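Local coordinates for protein trans-2-enoyl-CoA reductase [NADH] (Treponema denticola ATCC 35405, PDB 4GGO) that reduces the carbon-carbon double bond of trans-2-enoyl-CoA substrates such as crotonyl-CoA with NADH, serving fatty acid synthesis, at residues Ile315-Tyr319 / Ala320-Tyr324. Numbering follows the deposited sequence.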
loop_
_atom_site.group_PDB
_atom_site.type_symbol
_atom_site.label_atom_id
_atom_site.label_comp_id
_atom_site.label_asym_id
_atom_site.label_seq_id
_atom_site.Cartn_x
_atom_site.Cartn_y
_atom_site.Cartn_z
ATOM N N ILE A 315 9.546 -1.371 0.407
ATOM C CA ILE A 315 9.722 -0.035 -0.150
ATOM C C ILE A 315 11.159 0.478 -0.047
ATOM O O ILE A 315 11.657 1.126 -0.967
ATOM C CB ILE A 315 8.737 0.969 0.475
ATOM C CG1 ILE A 315 7.302 0.474 0.287
ATOM C CG2 ILE A 315 8.912 2.341 -0.144
ATOM C CD1 ILE A 315 6.967 0.099 -1.142
ATOM N N THR A 316 11.827 0.187 1.064
ATOM C CA THR A 316 13.240 0.533 1.183
ATOM C C THR A 316 14.049 -0.167 0.094
ATOM O O THR A 316 14.954 0.427 -0.489
ATOM C CB THR A 316 13.819 0.187 2.568
ATOM O OG1 THR A 316 13.476 -1.160 2.916
ATOM C CG2 THR A 316 13.282 1.138 3.625
ATOM N N ARG A 317 13.708 -1.422 -0.192
ATOM C CA ARG A 317 14.361 -2.150 -1.278
ATOM C C ARG A 317 14.026 -1.515 -2.623
ATOM O O ARG A 317 14.877 -1.431 -3.510
ATOM C CB ARG A 317 13.968 -3.632 -1.272
ATOM C CG ARG A 317 14.551 -4.422 -2.438
ATOM C CD ARG A 317 14.678 -5.910 -2.127
ATOM N NE ARG A 317 13.390 -6.595 -2.068
ATOM C CZ ARG A 317 12.794 -7.160 -3.116
ATOM N NH1 ARG A 317 13.364 -7.111 -4.311
ATOM N NH2 ARG A 317 11.625 -7.770 -2.969
ATOM N N LEU A 318 12.782 -1.066 -2.764
ATOM C CA LEU A 318 12.338 -0.372 -3.970
ATOM C C LEU A 318 13.171 0.878 -4.247
ATOM O O LEU A 318 13.636 1.086 -5.365
ATOM C CB LEU A 318 10.861 0.008 -3.852
ATOM C CG LEU A 318 10.296 0.891 -4.969
ATOM C CD1 LEU A 318 10.260 0.142 -6.295
ATOM C CD2 LEU A 318 8.912 1.405 -4.597
ATOM N N TYR A 319 13.354 1.709 -3.225
ATOM C CA TYR A 319 14.142 2.931 -3.359
ATOM C C TYR A 319 15.608 2.622 -3.653
ATOM O O TYR A 319 16.201 3.176 -4.580
ATOM C CB TYR A 319 14.051 3.770 -2.083
ATOM C CG TYR A 319 12.861 4.706 -2.005
ATOM C CD1 TYR A 319 11.571 4.219 -1.827
ATOM C CD2 TYR A 319 13.033 6.083 -2.079
ATOM C CE1 TYR A 319 10.484 5.081 -1.744
ATOM C CE2 TYR A 319 11.956 6.950 -1.997
ATOM C CZ TYR A 319 10.683 6.443 -1.828
ATOM O OH TYR A 319 9.611 7.303 -1.744
ATOM N N ALA A 320 16.184 1.727 -2.860
ATOM C CA ALA A 320 17.614 1.452 -2.924
ATOM C C ALA A 320 18.028 0.603 -4.125
ATOM O O ALA A 320 19.117 0.784 -4.671
ATOM C CB ALA A 320 18.076 0.797 -1.631
ATOM N N GLU A 321 17.163 -0.319 -4.537
ATOM C CA GLU A 321 17.535 -1.302 -5.552
ATOM C C GLU A 321 16.773 -1.176 -6.871
ATOM O O GLU A 321 16.947 -2.002 -7.767
ATOM C CB GLU A 321 17.387 -2.720 -4.995
ATOM C CG GLU A 321 18.420 -3.095 -3.945
ATOM C CD GLU A 321 19.754 -3.490 -4.552
ATOM O OE1 GLU A 321 20.000 -4.706 -4.708
ATOM O OE2 GLU A 321 20.555 -2.589 -4.875
ATOM N N ARG A 322 15.927 -0.156 -6.991
ATOM C CA ARG A 322 15.212 0.092 -8.242
ATOM C C ARG A 322 15.292 1.558 -8.659
ATOM O O ARG A 322 15.805 1.882 -9.729
ATOM C CB ARG A 322 13.743 -0.330 -8.135
ATOM C CG ARG A 322 13.510 -1.810 -7.875
ATOM C CD ARG A 322 13.964 -2.669 -9.046
ATOM N NE ARG A 322 13.511 -4.051 -8.908
ATOM C CZ ARG A 322 14.116 -4.962 -8.154
ATOM N NH1 ARG A 322 15.202 -4.640 -7.466
ATOM N NH2 ARG A 322 13.634 -6.196 -8.085
ATOM N N LEU A 323 14.780 2.440 -7.805
ATOM C CA LEU A 323 14.679 3.856 -8.136
ATOM C C LEU A 323 16.026 4.573 -8.084
ATOM O O LEU A 323 16.383 5.306 -9.007
ATOM C CB LEU A 323 13.684 4.552 -7.204
ATOM C CG LEU A 323 12.274 3.959 -7.146
ATOM C CD1 LEU A 323 11.391 4.773 -6.211
ATOM C CD2 LEU A 323 11.664 3.881 -8.537
ATOM N N TYR A 324 16.772 4.361 -7.006
ATOM C CA TYR A 324 18.022 5.087 -6.800
ATOM C C TYR A 324 19.205 4.138 -6.641
ATOM O O TYR A 324 19.681 3.896 -5.531
ATOM C CB TYR A 324 17.894 6.031 -5.600
ATOM C CG TYR A 324 16.682 6.930 -5.699
ATOM C CD1 TYR A 324 16.705 8.078 -6.480
ATOM C CD2 TYR A 324 15.506 6.620 -5.026
ATOM C CE1 TYR A 324 15.596 8.897 -6.582
ATOM C CE2 TYR A 324 14.391 7.432 -5.123
ATOM C CZ TYR A 324 14.442 8.569 -5.901
ATOM O OH TYR A 324 13.335 9.380 -5.998
HETATM O O HOH W 1 16.140 -6.749 -5.656
#
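From Thr316 O to Ala320 N (3.0 Å) and Arg317 O to Glu321 N (2.7 Å) the backbone keeps alpha-helical i to i+4 bonds, after which the last turn of helix 311-323 widens into a pi-type turn. The evidence lies in the acceptors: Leu318 O takes the N-H of Leu323 at 3.0 Å (N-H...O 166°), five residues on, and only a weak bond from Arg322 N, while Tyr319 O receives Tyr324 N at 2.8 Å. Tyr324 is the first residue to leave helical backbone angles.

The i to i+5 spacing also pairs side chains. Tyr319 and Tyr324 run side by side in the same direction, CD2 of Tyr319 meeting CE2 of Tyr324 at 3.6 Å; with the planes 33° apart the rings are set obliquely. Pro50 touches both tyrosine side chains. Leu323 CD1 lies over one face of the Tyr319 ring, and it also approaches Leu318 CG. Leu318 and Leu323 both reach Leu230 on strand 227-233, which packs this side of the helix against the central parallel sheet of the Rossmann-type fold.

On another side, Arg317 and Arg322 extend alongside each other with guanidinium planes 70° apart. Their like charges are probably offset by Asp342, whose carboxylate forms salt bridges with Arg317 NH1 through OD1 and Arg322 NH2 through OD2; Glu309 adds a salt bridge to Arg317, and Arg322 NH2 also donates to Arg339 O. A turn at chi2 brings the Arg322 chain round so that NH1 donates to the backbone O of the preceding residue, Glu321, from above the carbonyl plane. One water accepts from both arginines, 3.1 Å from Arg317 NH1 and 2.9 Å from Arg322 NH1, and sits in the plane of the Arg322 guanidinium at its edge.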